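Long-range contact in putative (Helicobacter pylori J99, PDB 4R7K), which is of unknown function but belongs to the SRPBCC superfamily, whose helix-grip fold commonly encloses a hydrophobic ligand pocket, so it may bind a small hydrophobic molecule: residues V61-Y73 against I80-D92. Sequence-based numbering, arbitrary orientation.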
loop_
_atom_site.group_PDB
_atom_site.type_symbol
_atom_site.label_atom_id
_atom_site.label_comp_id
_atom_site.label_asym_id
_atom_site.label_seq_id
_atom_site.Cartn_x
_atom_site.Cartn_y
_atom_site.Cartn_z
ATOM N N VAL A 61 18.309 -13.674 13.773
ATOM C CA VAL A 61 19.625 -13.424 13.184
ATOM C C VAL A 61 19.907 -14.483 12.098
ATOM O O VAL A 61 20.356 -14.188 10.987
ATOM C CB VAL A 61 20.713 -13.395 14.275
ATOM C CG1 VAL A 61 22.103 -13.335 13.676
ATOM C CG2 VAL A 61 20.517 -12.228 15.212
ATOM N N GLN A 62 19.594 -15.734 12.411
ATOM C CA GLN A 62 19.817 -16.783 11.475
ATOM C C GLN A 62 19.047 -16.563 10.202
ATOM O O GLN A 62 19.588 -16.737 9.111
ATOM C CB GLN A 62 19.373 -18.088 12.099
ATOM C CG GLN A 62 19.540 -19.247 11.172
ATOM C CD GLN A 62 18.982 -20.507 11.747
ATOM O OE1 GLN A 62 18.384 -20.508 12.835
ATOM N NE2 GLN A 62 19.153 -21.596 11.014
ATOM N N HIS A 63 17.781 -16.181 10.323
ATOM C CA HIS A 63 16.950 -16.021 9.128
ATOM C C HIS A 63 17.211 -14.750 8.347
ATOM O O HIS A 63 16.793 -14.639 7.185
ATOM C CB HIS A 63 15.476 -16.147 9.443
ATOM C CG HIS A 63 15.079 -17.505 9.902
ATOM N ND1 HIS A 63 14.096 -17.714 10.839
ATOM C CD2 HIS A 63 15.536 -18.730 9.552
ATOM C CE1 HIS A 63 13.959 -19.008 11.048
ATOM N NE2 HIS A 63 14.830 -19.647 10.286
ATOM N N LEU A 64 17.900 -13.811 8.966
ATOM C CA LEU A 64 18.309 -12.592 8.272
ATOM C C LEU A 64 19.677 -12.814 7.634
ATOM O O LEU A 64 19.863 -12.493 6.462
ATOM C CB LEU A 64 18.390 -11.410 9.232
ATOM C CG LEU A 64 18.971 -10.146 8.616
ATOM C CD1 LEU A 64 18.101 -9.682 7.456
ATOM C CD2 LEU A 64 19.067 -9.051 9.661
ATOM N N ARG A 65 20.640 -13.317 8.407
ATOM C CA ARG A 65 21.983 -13.601 7.876
ATOM C C ARG A 65 22.046 -14.700 6.807
ATOM O O ARG A 65 22.880 -14.642 5.896
ATOM C CB ARG A 65 22.934 -14.059 8.983
ATOM C CG ARG A 65 23.361 -13.011 9.973
ATOM C CD ARG A 65 24.425 -13.660 10.865
ATOM N NE ARG A 65 25.674 -13.911 10.125
ATOM C CZ ARG A 65 26.713 -14.615 10.582
ATOM N NH1 ARG A 65 26.665 -15.214 11.774
ATOM N NH2 ARG A 65 27.804 -14.731 9.826
ATOM N N ASP A 66 21.257 -15.751 6.959
ATOM C CA ASP A 66 21.298 -16.808 5.951
ATOM C C ASP A 66 20.298 -16.444 4.862
ATOM O O ASP A 66 19.106 -16.731 4.936
ATOM C CB ASP A 66 21.054 -18.178 6.549
ATOM C CG ASP A 66 21.164 -19.290 5.515
ATOM O OD1 ASP A 66 21.137 -19.038 4.297
ATOM O OD2 ASP A 66 21.235 -20.421 5.931
ATOM N N ALA A 67 20.824 -15.799 3.836
ATOM C CA ALA A 67 20.023 -15.289 2.744
ATOM C C ALA A 67 19.236 -16.339 1.982
ATOM O O ALA A 67 18.366 -15.981 1.209
ATOM C CB ALA A 67 20.900 -14.478 1.795
ATOM N N SER A 68 19.548 -17.626 2.163
ATOM C CA SER A 68 18.760 -18.684 1.513
ATOM C C SER A 68 17.308 -18.687 2.030
ATOM O O SER A 68 16.420 -19.158 1.349
ATOM C CB SER A 68 19.402 -20.078 1.680
ATOM O OG SER A 68 19.323 -20.532 3.025
ATOM N N HIS A 69 17.067 -18.136 3.215
ATOM C CA HIS A 69 15.697 -18.069 3.771
ATOM C C HIS A 69 14.832 -16.943 3.213
ATOM O O HIS A 69 13.603 -17.018 3.269
ATOM C CB HIS A 69 15.755 -17.891 5.280
ATOM C CG HIS A 69 16.417 -19.022 5.994
ATOM N ND1 HIS A 69 15.793 -20.228 6.217
ATOM C CD2 HIS A 69 17.649 -19.127 6.541
ATOM C CE1 HIS A 69 16.625 -21.039 6.846
ATOM N NE2 HIS A 69 17.750 -20.383 7.073
ATOM N N TRP A 70 15.474 -15.897 2.704
ATOM C CA TRP A 70 14.778 -14.683 2.242
ATOM C C TRP A 70 13.621 -14.980 1.296
ATOM O O TRP A 70 12.489 -14.505 1.487
ATOM C CB TRP A 70 15.774 -13.751 1.546
ATOM C CG TRP A 70 16.777 -13.114 2.453
ATOM C CD1 TRP A 70 17.015 -13.409 3.774
ATOM C CD2 TRP A 70 17.796 -12.182 2.068
ATOM N NE1 TRP A 70 18.062 -12.660 4.245
ATOM C CE2 TRP A 70 18.567 -11.907 3.219
ATOM C CE3 TRP A 70 18.115 -11.536 0.866
ATOM C CZ2 TRP A 70 19.619 -11.015 3.206
ATOM C CZ3 TRP A 70 19.160 -10.664 0.853
ATOM C CH2 TRP A 70 19.906 -10.400 2.026
ATOM N N GLU A 71 13.900 -15.773 0.289
ATOM C CA GLU A 71 12.895 -16.105 -0.724
ATOM C C GLU A 71 11.696 -16.835 -0.133
ATOM O O GLU A 71 10.578 -16.767 -0.652
ATOM C CB GLU A 71 13.539 -16.937 -1.845
ATOM C CG GLU A 71 12.627 -17.087 -3.038
ATOM C CD GLU A 71 13.260 -17.821 -4.195
ATOM O OE1 GLU A 71 12.695 -17.729 -5.301
ATOM O OE2 GLU A 71 14.311 -18.477 -4.008
ATOM N N LYS A 72 11.926 -17.522 0.971
ATOM C CA LYS A 72 10.888 -18.316 1.586
ATOM C C LYS A 72 9.929 -17.487 2.420
ATOM O O LYS A 72 8.795 -17.890 2.611
ATOM C CB LYS A 72 11.548 -19.419 2.405
ATOM C CG LYS A 72 12.491 -20.252 1.537
ATOM C CD LYS A 72 13.249 -21.292 2.323
ATOM C CE LYS A 72 13.791 -22.346 1.373
ATOM N NZ LYS A 72 14.632 -23.322 2.097
ATOM N N TYR A 73 10.344 -16.304 2.882
ATOM C CA TYR A 73 9.464 -15.506 3.712
ATOM C C TYR A 73 9.227 -14.085 3.246
ATOM O O TYR A 73 8.338 -13.428 3.762
ATOM C CB TYR A 73 9.986 -15.482 5.157
ATOM C CG TYR A 73 11.310 -14.778 5.394
ATOM C CD1 TYR A 73 11.386 -13.372 5.432
ATOM C CD2 TYR A 73 12.456 -15.497 5.689
ATOM C CE1 TYR A 73 12.582 -12.734 5.703
ATOM C CE2 TYR A 73 13.655 -14.873 5.961
ATOM C CZ TYR A 73 13.711 -13.483 5.976
ATOM O OH TYR A 73 14.866 -12.838 6.233
ATOM N N ILE A 80 19.269 -15.660 -5.121
ATOM C CA ILE A 80 20.448 -15.054 -4.502
ATOM C C ILE A 80 21.685 -15.799 -4.982
ATOM O O ILE A 80 21.581 -16.928 -5.471
ATOM C CB ILE A 80 20.387 -15.123 -2.975
ATOM C CG1 ILE A 80 20.371 -16.589 -2.511
ATOM C CG2 ILE A 80 19.158 -14.385 -2.469
ATOM C CD1 ILE A 80 20.644 -16.770 -1.035
ATOM N N HIS A 81 22.850 -15.182 -4.816
ATOM C CA HIS A 81 24.115 -15.786 -5.229
ATOM C C HIS A 81 25.295 -15.185 -4.466
ATOM O O HIS A 81 25.454 -13.967 -4.443
ATOM C CB HIS A 81 24.315 -15.595 -6.735
ATOM C CG HIS A 81 25.586 -16.186 -7.259
ATOM N ND1 HIS A 81 25.753 -17.541 -7.439
ATOM C CD2 HIS A 81 26.743 -15.607 -7.662
ATOM C CE1 HIS A 81 26.965 -17.774 -7.912
ATOM N NE2 HIS A 81 27.586 -16.617 -8.053
HETATM N N MSE A 82 26.098 -16.039 -3.820
HETATM C CA MSE A 82 27.301 -15.597 -3.098
HETATM C C MSE A 82 28.437 -15.910 -4.057
HETATM O O MSE A 82 28.612 -17.043 -4.491
HETATM C CB MSE A 82 27.417 -16.221 -1.693
HETATM C CG MSE A 82 26.842 -15.310 -0.565
HETATM SE SE MSE A 82 24.894 -15.409 -0.648
HETATM C CE MSE A 82 24.372 -13.992 0.619
ATOM N N TYR A 83 29.199 -14.892 -4.426
ATOM C CA TYR A 83 30.274 -15.047 -5.401
ATOM C C TYR A 83 31.495 -15.846 -4.952
ATOM O O TYR A 83 32.117 -16.518 -5.771
ATOM C CB TYR A 83 30.753 -13.673 -5.869
ATOM C CG TYR A 83 29.800 -12.957 -6.778
ATOM C CD1 TYR A 83 28.803 -12.140 -6.264
ATOM C CD2 TYR A 83 29.918 -13.061 -8.159
ATOM C CE1 TYR A 83 27.932 -11.464 -7.099
ATOM C CE2 TYR A 83 29.050 -12.387 -9.007
ATOM C CZ TYR A 83 28.056 -11.586 -8.463
ATOM O OH TYR A 83 27.183 -10.904 -9.283
ATOM N N HIS A 84 31.857 -15.790 -3.674
ATOM C CA HIS A 84 33.103 -16.462 -3.256
ATOM C C HIS A 84 33.000 -17.228 -1.953
ATOM O O HIS A 84 33.993 -17.401 -1.248
ATOM C CB HIS A 84 34.218 -15.420 -3.176
ATOM C CG HIS A 84 34.304 -14.554 -4.395
ATOM N ND1 HIS A 84 34.034 -13.203 -4.374
ATOM C CD2 HIS A 84 34.549 -14.865 -5.690
ATOM C CE1 HIS A 84 34.149 -12.711 -5.595
ATOM N NE2 HIS A 84 34.464 -13.699 -6.411
ATOM N N GLN A 85 31.801 -17.707 -1.649
ATOM C CA GLN A 85 31.568 -18.474 -0.442
ATOM C C GLN A 85 30.855 -19.687 -0.858
ATOM O O GLN A 85 30.054 -19.635 -1.783
ATOM C CB GLN A 85 30.614 -17.751 0.533
ATOM C CG GLN A 85 30.956 -16.325 0.823
ATOM C CD GLN A 85 30.270 -15.800 2.059
ATOM O OE1 GLN A 85 30.773 -14.886 2.674
ATOM N NE2 GLN A 85 29.146 -16.407 2.455
ATOM N N ASP A 86 31.066 -20.760 -0.118
ATOM C CA ASP A 86 30.415 -22.028 -0.397
ATOM C C ASP A 86 29.126 -22.136 0.401
ATOM O O ASP A 86 28.550 -23.204 0.529
ATOM C CB ASP A 86 31.368 -23.197 -0.081
ATOM C CG ASP A 86 31.983 -23.110 1.327
ATOM O OD1 ASP A 86 31.726 -22.110 2.050
ATOM O OD2 ASP A 86 32.754 -24.036 1.691
ATOM N N ASN A 87 28.655 -21.010 0.921
ATOM C CA ASN A 87 27.457 -21.001 1.729
ATOM C C ASN A 87 26.720 -19.681 1.528
ATOM O O ASN A 87 27.234 -18.764 0.880
ATOM C CB ASN A 87 27.842 -21.208 3.191
ATOM C CG ASN A 87 28.721 -20.093 3.720
ATOM O OD1 ASN A 87 28.270 -18.956 3.892
ATOM N ND2 ASN A 87 29.983 -20.411 3.986
ATOM N N THR A 88 25.547 -19.560 2.126
ATOM C CA THR A 88 24.737 -18.359 1.960
ATOM C C THR A 88 24.627 -17.507 3.231
ATOM O O THR A 88 23.684 -16.720 3.365
ATOM C CB THR A 88 23.345 -18.756 1.439
ATOM O OG1 THR A 88 22.761 -19.709 2.334
ATOM C CG2 THR A 88 23.474 -19.411 0.046
ATOM N N ILE A 89 25.621 -17.626 4.118
ATOM C CA ILE A 89 25.642 -16.886 5.359
ATOM C C ILE A 89 26.445 -15.586 5.181
ATOM O O ILE A 89 27.669 -15.614 4.979
ATOM C CB ILE A 89 26.298 -17.702 6.525
ATOM C CG1 ILE A 89 25.793 -19.147 6.605
ATOM C CG2 ILE A 89 26.065 -17.004 7.860
ATOM C CD1 ILE A 89 24.301 -19.279 6.806
ATOM N N LEU A 90 25.756 -14.455 5.253
ATOM C CA LEU A 90 26.401 -13.133 5.183
ATOM C C LEU A 90 27.335 -12.908 6.374
ATOM O O LEU A 90 26.932 -13.097 7.536
ATOM C CB LEU A 90 25.363 -12.023 5.212
ATOM C CG LEU A 90 24.335 -12.037 4.075
ATOM C CD1 LEU A 90 23.293 -10.994 4.330
ATOM C CD2 LEU A 90 25.020 -11.769 2.765
ATOM N N LYS A 91 28.560 -12.473 6.083
ATOM C CA LYS A 91 29.535 -12.092 7.115
ATOM C C LYS A 91 30.235 -10.823 6.582
ATOM O O LYS A 91 29.953 -10.357 5.476
ATOM C CB LYS A 91 30.543 -13.236 7.412
ATOM C CG LYS A 91 31.364 -13.646 6.212
ATOM C CD LYS A 91 32.379 -14.757 6.502
ATOM C CE LYS A 91 33.093 -15.126 5.211
ATOM N NZ LYS A 91 34.305 -15.935 5.429
ATOM N N ASP A 92 31.155 -10.267 7.338
ATOM C CA ASP A 92 31.806 -9.049 6.879
ATOM C C ASP A 92 32.412 -9.275 5.480
ATOM O O ASP A 92 32.946 -10.349 5.173
ATOM C CB ASP A 92 32.851 -8.576 7.887
ATOM C CG ASP A 92 33.214 -7.118 7.708
ATOM O OD1 ASP A 92 32.500 -6.400 6.959
ATOM O OD2 ASP A 92 34.213 -6.695 8.305
#
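The Arg65 guanidinium carries Ile89 CG2 on one face, off-centre, toward the rim, 3.5 Å from Arg65 NH2, and at its edge Leu90 O lies in the plane of the group, gripped side-on by two nitrogens. NE reaches that oxygen almost in line with the carbonyl bond, at 3.0 Å from Arg65 NE to Leu90 O, while NH2 comes from above the carbonyl plane; the pair fixes the rotation of the guanidinium, keeping Leu90 O in its plane. The bend at chi3 (69°) turns the head of the arginine onto this carbonyl. On the Trp70 indole, Ala67 CB sits over the centre of one face, and Leu90 CD1 comes up obliquely, 3.8 Å from Trp70 CZ2. In the ring plane, Trp70 NE1 donates to Leu64 O.

The backbones meet in a single beta bridge of Asp66 with Ile89: Leu90 N donates to Arg65 O and Ala67 N to Thr88 O, just where helix 57-65 ends. In a fold consistent with the helix-grip architecture of the SRPBCC superfamily, this joins the long loop before strand 99-100 to the turn between helices 57-65 and 70-73. Trp123 and Phe98 also meet the Trp70 ring, while Leu90 reaches Val109 of strand 103-114.

Asp66 OD1 takes three bonds. Ser68 N closes an Asx turn from the anti side, tilted out of the carboxylate plane, and the hydroxyls of Ser68 and Thr88 donate from opposite sides of that plane, well out of it, with Thr88 OG1 only 2.6 Å from Asp66 OD1. CG anti to the backbone N (chi1 -177°) carries the carboxylate to that threonine. Ile89 CD1 packs 3.4 Å from Asp66 OD2. Within the turn, Ala67 CB touches both Ile80 CD1 and, at 3.7 Å, the selenomethionine methyl Met82 CE.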